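Local coordinates for protein lactaldehyde dehydrogenase (Escherichia coli BL21, PDB 2OPX) that catalyses the irreversible NAD-dependent oxidation of L-lactaldehyde to L-lactate, and also oxidises glycolaldehyde, working as a homotetramer in fucose and rhamnose breakdown, at residues A[102-107]-A[152-157]; A[325-330]-A[362-367]; A[351-356]-A[367-372]. All coordinates share one frame; numbering follows the deposited sequence.

Contact 1 of 3, residues A[102-107]-A[152-157]. With DXC ((3alpha,5beta,12alpha)-3,12-dihydroxycholan-24-oic acid), chain B.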
loop_
_atom_site.group_PDB
_atom_site.type_symbol
_atom_site.label_atom_id
_atom_site.label_comp_id
_atom_site.label_asym_id
_atom_site.label_seq_id
_atom_site.Cartn_x
_atom_site.Cartn_y
_atom_site.Cartn_z
ATOM N N GLU A 102 -33.217 10.961 8.129
ATOM C CA GLU A 102 -33.149 10.896 6.681
ATOM C C GLU A 102 -31.727 10.710 6.177
ATOM O O GLU A 102 -31.488 9.899 5.283
ATOM C CB GLU A 102 -33.746 12.158 6.070
ATOM C CG GLU A 102 -35.258 12.171 6.049
ATOM C CD GLU A 102 -35.808 13.405 5.366
ATOM O OE1 GLU A 102 -35.300 13.751 4.272
ATOM O OE2 GLU A 102 -36.748 14.020 5.917
ATOM N N VAL A 103 -30.782 11.458 6.738
ATOM C CA VAL A 103 -29.405 11.339 6.291
ATOM C C VAL A 103 -28.834 10.004 6.720
ATOM O O VAL A 103 -28.129 9.361 5.952
ATOM C CB VAL A 103 -28.497 12.485 6.825
ATOM C CG1 VAL A 103 -29.035 13.826 6.369
ATOM C CG2 VAL A 103 -28.398 12.429 8.331
ATOM N N GLU A 104 -29.147 9.578 7.937
ATOM C CA GLU A 104 -28.642 8.299 8.416
ATOM C C GLU A 104 -28.991 7.213 7.408
ATOM O O GLU A 104 -28.124 6.443 6.987
ATOM C CB GLU A 104 -29.242 7.951 9.781
ATOM C CG GLU A 104 -29.040 6.494 10.177
ATOM C CD GLU A 104 -29.196 6.245 11.667
ATOM O OE1 GLU A 104 -29.954 6.984 12.331
ATOM O OE2 GLU A 104 -28.567 5.294 12.176
ATOM N N VAL A 105 -30.262 7.166 7.020
ATOM C CA VAL A 105 -30.736 6.179 6.065
ATOM C C VAL A 105 -30.047 6.345 4.717
ATOM O O VAL A 105 -29.558 5.374 4.135
ATOM C CB VAL A 105 -32.265 6.289 5.866
ATOM C CG1 VAL A 105 -32.708 5.416 4.705
ATOM C CG2 VAL A 105 -32.977 5.872 7.135
ATOM N N ALA A 106 -30.000 7.576 4.225
ATOM C CA ALA A 106 -29.368 7.834 2.941
ATOM C C ALA A 106 -27.879 7.496 2.982
ATOM O O ALA A 106 -27.346 6.884 2.055
ATOM C CB ALA A 106 -29.565 9.292 2.545
ATOM N N PHE A 107 -27.209 7.898 4.055
ATOM C CA PHE A 107 -25.783 7.634 4.203
ATOM C C PHE A 107 -25.526 6.136 4.303
ATOM O O PHE A 107 -24.584 5.624 3.701
ATOM C CB PHE A 107 -25.231 8.346 5.445
ATOM C CG PHE A 107 -23.756 8.158 5.644
ATOM C CD1 PHE A 107 -23.276 7.274 6.607
ATOM C CD2 PHE A 107 -22.842 8.853 4.859
ATOM C CE1 PHE A 107 -21.906 7.087 6.784
ATOM C CE2 PHE A 107 -21.472 8.672 5.028
ATOM C CZ PHE A 107 -21.003 7.787 5.993
ATOM N N TRP A 152 -27.929 2.492 19.990
ATOM C CA TRP A 152 -29.231 3.057 19.645
ATOM C C TRP A 152 -29.160 4.447 19.013
ATOM O O TRP A 152 -30.111 4.869 18.361
ATOM C CB TRP A 152 -30.132 3.113 20.887
ATOM C CG TRP A 152 -29.417 3.599 22.111
ATOM C CD1 TRP A 152 -28.869 2.832 23.095
ATOM C CD2 TRP A 152 -29.108 4.957 22.443
ATOM N NE1 TRP A 152 -28.236 3.625 24.019
ATOM C CE2 TRP A 152 -28.367 4.934 23.644
ATOM C CE3 TRP A 152 -29.385 6.192 21.842
ATOM C CZ2 TRP A 152 -27.894 6.103 24.260
ATOM C CZ3 TRP A 152 -28.916 7.355 22.453
ATOM C CH2 TRP A 152 -28.177 7.299 23.652
ATOM N N ASN A 153 -28.044 5.152 19.193
ATOM C CA ASN A 153 -27.908 6.502 18.642
ATOM C C ASN A 153 -27.922 6.572 17.113
ATOM O O ASN A 153 -28.507 7.494 16.538
ATOM C CB ASN A 153 -26.661 7.182 19.206
ATOM C CG ASN A 153 -25.391 6.443 18.882
ATOM O OD1 ASN A 153 -25.415 5.268 18.504
ATOM N ND2 ASN A 153 -24.261 7.124 19.043
ATOM N N PHE A 154 -27.267 5.623 16.454
ATOM C CA PHE A 154 -27.288 5.551 14.989
ATOM C C PHE A 154 -27.440 4.072 14.645
ATOM O O PHE A 154 -26.615 3.490 13.942
ATOM C CB PHE A 154 -26.013 6.121 14.378
ATOM C CG PHE A 154 -25.967 7.619 14.384
ATOM C CD1 PHE A 154 -25.363 8.312 15.435
ATOM C CD2 PHE A 154 -26.566 8.344 13.358
ATOM C CE1 PHE A 154 -25.361 9.703 15.462
ATOM C CE2 PHE A 154 -26.569 9.732 13.376
ATOM C CZ PHE A 154 -25.965 10.414 14.431
ATOM N N PRO A 155 -28.536 3.464 15.122
ATOM C CA PRO A 155 -28.905 2.056 14.955
ATOM C C PRO A 155 -28.923 1.554 13.528
ATOM O O PRO A 155 -28.474 0.444 13.252
ATOM C CB PRO A 155 -30.280 1.989 15.602
ATOM C CG PRO A 155 -30.870 3.293 15.194
ATOM C CD PRO A 155 -29.731 4.253 15.488
ATOM N N PHE A 156 -29.443 2.361 12.615
ATOM C CA PHE A 156 -29.511 1.921 11.240
ATOM C C PHE A 156 -28.138 1.914 10.581
ATOM O O PHE A 156 -27.718 0.898 10.027
ATOM C CB PHE A 156 -30.465 2.799 10.439
ATOM C CG PHE A 156 -30.957 2.149 9.184
ATOM C CD1 PHE A 156 -31.752 1.009 9.248
ATOM C CD2 PHE A 156 -30.599 2.646 7.939
ATOM C CE1 PHE A 156 -32.181 0.375 8.092
ATOM C CE2 PHE A 156 -31.028 2.012 6.770
ATOM C CZ PHE A 156 -31.816 0.877 6.851
ATOM N N PHE A 157 -27.439 3.041 10.643
ATOM C CA PHE A 157 -26.116 3.134 10.042
ATOM C C PHE A 157 -25.175 2.057 10.562
ATOM O O PHE A 157 -24.444 1.431 9.793
ATOM C CB PHE A 157 -25.501 4.503 10.318
ATOM C CG PHE A 157 -24.025 4.579 10.023
ATOM C CD1 PHE A 157 -23.512 4.093 8.820
ATOM C CD2 PHE A 157 -23.153 5.164 10.933
ATOM C CE1 PHE A 157 -22.149 4.192 8.525
ATOM C CE2 PHE A 157 -21.794 5.268 10.651
ATOM C CZ PHE A 157 -21.290 4.782 9.442
HETATM C C1 DXC B . -21.755 9.932 12.688
HETATM C C2 DXC B . -22.711 11.126 12.466
HETATM C C3 DXC B . -23.836 10.753 11.462
HETATM C C4 DXC B . -23.260 10.229 10.082
HETATM C C5 DXC B . -22.235 9.095 10.332
HETATM C C6 DXC B . -21.134 9.474 11.352
HETATM C C7 DXC B . -24.811 11.937 11.252
HETATM C C8 DXC B . -24.248 13.055 10.364
HETATM C C9 DXC B . -23.741 12.560 8.998
HETATM C C10 DXC B . -22.673 11.426 9.194
HETATM C C11 DXC B . -23.145 13.693 8.119
HETATM C C12 DXC B . -22.627 13.236 6.709
HETATM C C13 DXC B . -21.550 12.127 6.965
HETATM C C14 DXC B . -22.111 10.947 7.827
HETATM C C15 DXC B . -23.987 14.914 7.807
HETATM C C16 DXC B . -23.109 15.658 6.815
HETATM C C17 DXC B . -22.107 14.660 6.177
HETATM C C18 DXC B . -24.411 9.484 9.375
HETATM C C19 DXC B . -21.886 15.013 4.636
HETATM O O1 DXC B . -20.418 12.666 7.666
HETATM O O2 DXC B . -20.721 10.298 13.610
HETATM C C20 DXC B . -23.818 12.593 5.898
HETATM C C21 DXC B . -20.884 14.077 3.936
HETATM C C22 DXC B . -19.609 14.814 3.448
HETATM C C23 DXC B . -19.903 16.056 2.573
HETATM O O3 DXC B . -19.934 17.202 3.115
HETATM O O4 DXC B . -20.116 15.895 1.337
HETATM C C24 DXC B . -23.205 15.120 3.827
#

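Contact 2 of 3, residues A[325-330]-A[362-367]. With DXC ((3alpha,5beta,12alpha)-3,12-dihydroxycholan-24-oic acid), chain C.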
loop_
_atom_site.group_PDB
_atom_site.type_symbol
_atom_site.label_atom_id
_atom_site.label_comp_id
_atom_site.label_asym_id
_atom_site.label_seq_id
_atom_site.Cartn_x
_atom_site.Cartn_y
_atom_site.Cartn_z
ATOM N N MET A 325 -32.982 19.178 18.105
ATOM C CA MET A 325 -32.854 18.014 18.971
ATOM C C MET A 325 -34.177 17.344 19.279
ATOM O O MET A 325 -35.242 17.974 19.265
ATOM C CB MET A 325 -32.234 18.390 20.317
ATOM C CG MET A 325 -30.947 19.142 20.259
ATOM S SD MET A 325 -30.196 19.135 21.886
ATOM C CE MET A 325 -31.536 19.773 22.924
ATOM N N GLY A 326 -34.088 16.055 19.580
ATOM C CA GLY A 326 -35.260 15.298 19.958
ATOM C C GLY A 326 -35.022 14.976 21.418
ATOM O O GLY A 326 -34.161 15.593 22.052
ATOM N N PRO A 327 -35.760 14.027 21.996
ATOM C CA PRO A 327 -35.533 13.699 23.404
ATOM C C PRO A 327 -34.324 12.775 23.536
ATOM O O PRO A 327 -33.778 12.313 22.537
ATOM C CB PRO A 327 -36.821 12.993 23.792
ATOM C CG PRO A 327 -37.143 12.228 22.528
ATOM C CD PRO A 327 -36.906 13.278 21.450
ATOM N N LEU A 328 -33.895 12.523 24.767
ATOM C CA LEU A 328 -32.789 11.607 24.990
ATOM C C LEU A 328 -33.409 10.222 24.818
ATOM O O LEU A 328 -34.633 10.078 24.870
ATOM C CB LEU A 328 -32.220 11.766 26.399
ATOM C CG LEU A 328 -31.497 13.084 26.685
ATOM C CD1 LEU A 328 -30.908 13.047 28.091
ATOM C CD2 LEU A 328 -30.400 13.300 25.665
ATOM N N ILE A 329 -32.570 9.208 24.630
ATOM C CA ILE A 329 -33.041 7.848 24.400
ATOM C C ILE A 329 -34.052 7.262 25.386
ATOM O O ILE A 329 -34.986 6.576 24.977
ATOM C CB ILE A 329 -31.849 6.867 24.283
ATOM C CG1 ILE A 329 -32.351 5.516 23.778
ATOM C CG2 ILE A 329 -31.160 6.706 25.630
ATOM C CD1 ILE A 329 -33.113 5.614 22.470
ATOM N N ASN A 330 -33.872 7.517 26.677
ATOM C CA ASN A 330 -34.793 6.979 27.676
ATOM C C ASN A 330 -34.673 7.671 29.026
ATOM O O ASN A 330 -33.792 8.500 29.234
ATOM C CB ASN A 330 -34.549 5.483 27.866
ATOM C CG ASN A 330 -33.108 5.171 28.226
ATOM O OD1 ASN A 330 -32.516 5.818 29.091
ATOM N ND2 ASN A 330 -32.538 4.170 27.567
ATOM N N GLY A 362 -41.923 12.179 27.953
ATOM C CA GLY A 362 -40.740 12.238 27.118
ATOM C C GLY A 362 -39.498 12.485 27.947
ATOM O O GLY A 362 -39.587 12.732 29.152
ATOM N N TYR A 363 -38.334 12.415 27.311
ATOM C CA TYR A 363 -37.081 12.627 28.022
ATOM C C TYR A 363 -36.290 13.714 27.342
ATOM O O TYR A 363 -35.343 13.448 26.608
ATOM C CB TYR A 363 -36.284 11.328 28.069
ATOM C CG TYR A 363 -37.150 10.168 28.467
ATOM C CD1 TYR A 363 -37.522 9.204 27.536
ATOM C CD2 TYR A 363 -37.668 10.077 29.756
ATOM C CE1 TYR A 363 -38.395 8.178 27.874
ATOM C CE2 TYR A 363 -38.539 9.059 30.107
ATOM C CZ TYR A 363 -38.902 8.112 29.162
ATOM O OH TYR A 363 -39.774 7.100 29.500
ATOM N N TYR A 364 -36.694 14.949 27.603
ATOM C CA TYR A 364 -36.048 16.098 27.007
ATOM C C TYR A 364 -35.087 16.770 27.954
ATOM O O TYR A 364 -35.326 16.838 29.159
ATOM C CB TYR A 364 -37.102 17.110 26.568
ATOM C CG TYR A 364 -37.979 16.605 25.459
ATOM C CD1 TYR A 364 -37.542 16.637 24.133
ATOM C CD2 TYR A 364 -39.238 16.068 25.731
ATOM C CE1 TYR A 364 -38.338 16.146 23.098
ATOM C CE2 TYR A 364 -40.041 15.574 24.705
ATOM C CZ TYR A 364 -39.584 15.617 23.392
ATOM O OH TYR A 364 -40.377 15.144 22.372
ATOM N N TYR A 365 -33.982 17.247 27.399
ATOM C CA TYR A 365 -33.000 17.966 28.180
ATOM C C TYR A 365 -32.592 19.146 27.336
ATOM O O TYR A 365 -32.239 19.009 26.168
ATOM C CB TYR A 365 -31.790 17.109 28.515
ATOM C CG TYR A 365 -31.073 17.641 29.728
ATOM C CD1 TYR A 365 -30.042 18.569 29.609
ATOM C CD2 TYR A 365 -31.474 17.263 31.006
ATOM C CE1 TYR A 365 -29.429 19.107 30.741
ATOM C CE2 TYR A 365 -30.872 17.794 32.139
ATOM C CZ TYR A 365 -29.852 18.712 32.000
ATOM O OH TYR A 365 -29.257 19.221 33.127
ATOM N N PRO A 366 -32.646 20.339 27.916
ATOM C CA PRO A 366 -32.279 21.537 27.167
ATOM C C PRO A 366 -30.787 21.681 26.940
ATOM O O PRO A 366 -29.979 21.148 27.700
ATOM C CB PRO A 366 -32.827 22.651 28.045
ATOM C CG PRO A 366 -32.538 22.110 29.428
ATOM C CD PRO A 366 -32.978 20.662 29.317
ATOM N N PRO A 367 -30.404 22.385 25.870
ATOM C CA PRO A 367 -28.986 22.595 25.583
ATOM C C PRO A 367 -28.435 23.231 26.856
ATOM O O PRO A 367 -29.062 24.113 27.435
ATOM C CB PRO A 367 -29.013 23.582 24.423
ATOM C CG PRO A 367 -30.254 23.189 23.689
ATOM C CD PRO A 367 -31.252 22.943 24.803
HETATM C C1 DXC C . -41.737 20.649 21.814
HETATM C C2 DXC C . -42.108 21.676 22.913
HETATM C C3 DXC C . -41.298 21.413 24.217
HETATM C C4 DXC C . -41.474 19.923 24.741
HETATM C C5 DXC C . -41.177 18.918 23.603
HETATM C C6 DXC C . -41.986 19.203 22.308
HETATM C C7 DXC C . -41.660 22.448 25.314
HETATM C C8 DXC C . -43.036 22.188 25.959
HETATM C C9 DXC C . -43.191 20.756 26.517
HETATM C C10 DXC C . -42.905 19.697 25.393
HETATM C C11 DXC C . -44.595 20.481 27.132
HETATM C C12 DXC C . -44.779 19.033 27.720
HETATM C C13 DXC C . -44.498 18.022 26.560
HETATM C C14 DXC C . -43.097 18.245 25.921
HETATM C C15 DXC C . -45.137 21.377 28.229
HETATM C C16 DXC C . -46.439 20.672 28.563
HETATM C C17 DXC C . -46.305 19.155 28.219
HETATM C C18 DXC C . -40.335 19.649 25.747
HETATM C C19 DXC C . -46.910 18.267 29.401
HETATM O O1 DXC C . -45.471 18.153 25.510
HETATM O O2 DXC C . -42.503 20.902 20.624
HETATM C C20 DXC C . -43.695 18.793 28.842
HETATM C C21 DXC C . -46.862 16.745 29.135
HETATM C C22 DXC C . -47.657 15.877 30.170
HETATM C C23 DXC C . -48.971 16.520 30.699
HETATM O O3 DXC C . -50.034 16.388 30.030
HETATM O O4 DXC C . -48.942 17.168 31.791
HETATM C C24 DXC C . -46.251 18.578 30.760
HETATM O O HOH W 1 -34.046 16.624 24.738
#

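Contact 3 of 3, residues A[351-356]-A[367-372]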
loop_
_atom_site.group_PDB
_atom_site.type_symbol
_atom_site.label_atom_id
_atom_site.label_comp_id
_atom_site.label_asym_id
_atom_site.label_seq_id
_atom_site.Cartn_x
_atom_site.Cartn_y
_atom_site.Cartn_z
ATOM N N VAL A 351 -24.008 27.032 35.897
ATOM C CA VAL A 351 -24.959 26.750 34.832
ATOM C C VAL A 351 -25.388 28.044 34.161
ATOM O O VAL A 351 -26.181 28.799 34.713
ATOM C CB VAL A 351 -26.215 26.038 35.374
ATOM C CG1 VAL A 351 -27.147 25.686 34.228
ATOM C CG2 VAL A 351 -25.814 24.788 36.141
ATOM N N ALA A 352 -24.852 28.306 32.975
ATOM C CA ALA A 352 -25.211 29.510 32.242
ATOM C C ALA A 352 -26.690 29.401 31.887
ATOM O O ALA A 352 -27.519 30.095 32.469
ATOM C CB ALA A 352 -24.366 29.633 30.985
ATOM N N LEU A 353 -27.017 28.527 30.936
ATOM C CA LEU A 353 -28.405 28.308 30.534
ATOM C C LEU A 353 -28.751 26.818 30.571
ATOM O O LEU A 353 -27.861 25.969 30.638
ATOM C CB LEU A 353 -28.669 28.881 29.134
ATOM C CG LEU A 353 -27.802 28.539 27.919
ATOM C CD1 LEU A 353 -26.414 29.115 28.111
ATOM C CD2 LEU A 353 -27.747 27.041 27.698
ATOM N N GLY A 354 -30.044 26.507 30.527
ATOM C CA GLY A 354 -30.475 25.121 30.563
ATOM C C GLY A 354 -30.131 24.505 31.901
ATOM O O GLY A 354 -30.313 25.138 32.938
ATOM N N GLY A 355 -29.643 23.269 31.883
ATOM C CA GLY A 355 -29.252 22.608 33.116
ATOM C C GLY A 355 -30.373 22.003 33.935
ATOM O O GLY A 355 -30.159 21.607 35.080
ATOM N N LYS A 356 -31.566 21.917 33.359
ATOM C CA LYS A 356 -32.704 21.343 34.071
ATOM C C LYS A 356 -33.572 20.526 33.124
ATOM O O LYS A 356 -34.168 21.065 32.189
ATOM C CB LYS A 356 -33.537 22.459 34.706
ATOM C CG LYS A 356 -34.440 21.995 35.826
ATOM C CD LYS A 356 -35.306 23.134 36.321
ATOM C CE LYS A 356 -36.032 22.745 37.588
ATOM N NZ LYS A 356 -35.052 22.439 38.667
ATOM N N PRO A 367 -30.404 22.385 25.870
ATOM C CA PRO A 367 -28.986 22.595 25.583
ATOM C C PRO A 367 -28.435 23.231 26.856
ATOM O O PRO A 367 -29.062 24.113 27.435
ATOM C CB PRO A 367 -29.013 23.582 24.423
ATOM C CG PRO A 367 -30.254 23.189 23.689
ATOM C CD PRO A 367 -31.252 22.943 24.803
ATOM N N THR A 368 -27.274 22.788 27.304
ATOM C CA THR A 368 -26.733 23.339 28.525
ATOM C C THR A 368 -25.288 23.774 28.388
ATOM O O THR A 368 -24.455 23.060 27.832
ATOM C CB THR A 368 -26.868 22.319 29.665
ATOM O OG1 THR A 368 -28.255 22.003 29.838
ATOM C CG2 THR A 368 -26.304 22.876 30.965
ATOM N N LEU A 369 -25.013 24.970 28.895
ATOM C CA LEU A 369 -23.679 25.540 28.858
ATOM C C LEU A 369 -23.174 25.624 30.295
ATOM O O LEU A 369 -23.815 26.232 31.152
ATOM C CB LEU A 369 -23.727 26.937 28.231
ATOM C CG LEU A 369 -22.397 27.664 28.058
ATOM C CD1 LEU A 369 -21.463 26.829 27.198
ATOM C CD2 LEU A 369 -22.638 29.010 27.406
ATOM N N LEU A 370 -22.037 24.991 30.559
ATOM C CA LEU A 370 -21.458 25.016 31.892
ATOM C C LEU A 370 -20.192 25.856 31.871
ATOM O O LEU A 370 -19.322 25.669 31.015
ATOM C CB LEU A 370 -21.147 23.594 32.371
ATOM C CG LEU A 370 -22.369 22.676 32.466
ATOM C CD1 LEU A 370 -21.981 21.347 33.103
ATOM C CD2 LEU A 370 -23.447 23.356 33.289
ATOM N N LEU A 371 -20.108 26.795 32.810
ATOM C CA LEU A 371 -18.962 27.680 32.917
ATOM C C LEU A 371 -18.312 27.567 34.283
ATOM O O LEU A 371 -18.830 26.883 35.166
ATOM C CB LEU A 371 -19.397 29.111 32.643
ATOM C CG LEU A 371 -19.895 29.245 31.206
ATOM C CD1 LEU A 371 -20.697 30.486 31.079
ATOM C CD2 LEU A 371 -18.727 29.260 30.235
ATOM N N ASP A 372 -17.177 28.244 34.452
ATOM C CA ASP A 372 -16.426 28.189 35.702
ATOM C C ASP A 372 -16.112 26.722 35.955
ATOM O O ASP A 372 -16.266 26.212 37.068
ATOM C CB ASP A 372 -17.238 28.754 36.869
ATOM C CG ASP A 372 -17.568 30.225 36.693
ATOM O OD1 ASP A 372 -17.106 30.832 35.699
ATOM O OD2 ASP A 372 -18.294 30.770 37.557
#

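Contact 1 of 3, residues A[102-107]-A[152-157]
Glu104 reaches from helix 98-116 into the opening turn of helix 155-168, where its carboxylate takes the backbone N-H of Phe157. The two helices meet here within the aldehyde dehydrogenase fold, beside the substrate pocket. With CG anti to the backbone N (chi1 165°) and an extended chain beyond it, the glutamate carries its acid group to that N-H. Phe157 N lies 2.9 Å from Glu104 OE2 in a nearly straight bond, 174° at the hydrogen, arriving on the anti side of the oxygen and a little out of the carboxylate plane. Glu104 OE1 forms a salt bridge with Lys96, which also bonds to Asn153 O and makes a cation-pi contact with the Phe154 ring. The buried acid is thus gripped through both oxygens, and the lysine charge probably helps to keep it ionised. The dipole of the helix start should favour the same state.

Next along the helix, Val105 touches Phe156 through apolar contact alone: its CG2 is 4.1 Å from CD2 of that ring.

Phe107, one turn after Glu104, turns a ring edge to the face of Phe157. The centroids stand 5.1 Å apart and the planes meet at 68°, a T-shaped stack. Phe157 lies close to Arg161, which binds lactate, so the stack borders the substrate site. A bound deoxycholate lies against the rings of Phe107, Phe154 and Phe157 and is hydrogen-bonded to Asn286 and Glu443. Phe154 CE2 approaches its C3 to 3.5 Å, while the steroid's C14 sits over the centre of the Phe107 ring, 3.6 Å above the plane.

Contact 2 of 3, residues A[325-330]-A[362-367]
Pro327 lays its ring against one face of Tyr364, with CB 3.7 Å from the ring centroid and only 18° off the normal. This CH-pi contact joins two irregular loops of the aldehyde dehydrogenase fold, one leading into helix 331-347 and the other into strand 368-371. On the opposite face of Tyr364 lies a bound deoxycholate, its C5 3.7 Å from Tyr364 CZ, so the phenol ring is sandwiched between proline and steroid. Met325 extends the apolar layer: its chain bends at the sulfur (chi3 -53°), bringing CE to 3.7 Å from Pro367 CD. Leu328 CD1 meets Tyr365 CB farther along.

The Tyr363 ring holds the other end, with the backbone carbon of Asn330 over one face, offset toward the rim. Asn330 is the N-cap of helix 331-347, its OD1 accepting from Ala333 N.

Outward from the rings the backbones are tied together. Leu328 N donates to Tyr363 O. Gly326 O, which also bonds to Ser281, receives a hydrogen bond from a bridging water at 2.9 Å, and the same water accepts from Tyr365 N at 2.7 Å.

Contact 3 of 3, residues A[351-356]-A[367-372]
Leu353 holds CG between its backbone N and carbonyl carbon (chi1 52°), a turn that swings its branches over the opposing strand: CD1 comes to 3.5 Å from Leu369 CB. In Thr368, OG1 stands anti to the carbonyl carbon (chi1 -59°), which brings the hydroxyl up to the glycine turn. There Gly355 N donates to Thr368 OG1 at 2.8 Å, while the methyl CG2 rests near Leu353 O.

Strands 350-351 and 368-371 pair as an antiparallel hairpin with a long connection, met here at Val351 and Leu370. These two are a non-hydrogen-bonded pair, and their side chains lie alongside each other, CG2 of the valine 4.0 Å from CD2 of the leucine. One step on, Ala352 N donates to Leu369 O at 2.9 Å. Leu369 returns a weak bond from its N to Leu353 O at 3.5 Å, the longer of the two backbone bonds, consistent with the regular pairing ending after Val351. Ala352 CB touches Leu369 CB and, at 3.8 Å, Leu371 CD1.

Gly354 and Gly355 both have positive phi, and a side chain on Gly354 would run into Pro367 O and Thr368 OG1. The hydroxyl of Thr368 is also bonded to Pro366 O, so it ties the turn to the chain before the strand. A valine in its place would probably leave Gly355 N without its acceptor and set the glycine turn free to shift.

Strand 368-371 continues the sheet inward by pairing in parallel with strand 388-394. Helix 331-347 packs on the Val351 and Leu370 face through Val345 and Ala344, whereas helix 295-311 meets Leu371 through Tyr298 and Val302.

How the contacts relate
The three contacts run outward from the substrate pocket to the rim of the fold. Contact 1 lies nearest the probable catalytic centre, with the Asn153 side chain about 5 Å from that of Cys285, the probable catalytic cysteine. Contact 2, its centre about 18 Å away, touches it where Trp152 CZ3 packs 3.5 Å from Ile329 CB; Asn330 there lies about 5 Å, side chain to side chain, from the NAD-binding Arg336. Contacts 2 and 3 share Pro367, and Tyr365 OH, hydrogen-bonded to Glu338 of helix 331-347, probably also bonds to Gly355 O at 3.2 Å. Contact 3 is remote from the annotated sites, about 29 Å from contact 1 between centres. Separate deoxycholate molecules lie against aromatic rings of contacts 1 and 2.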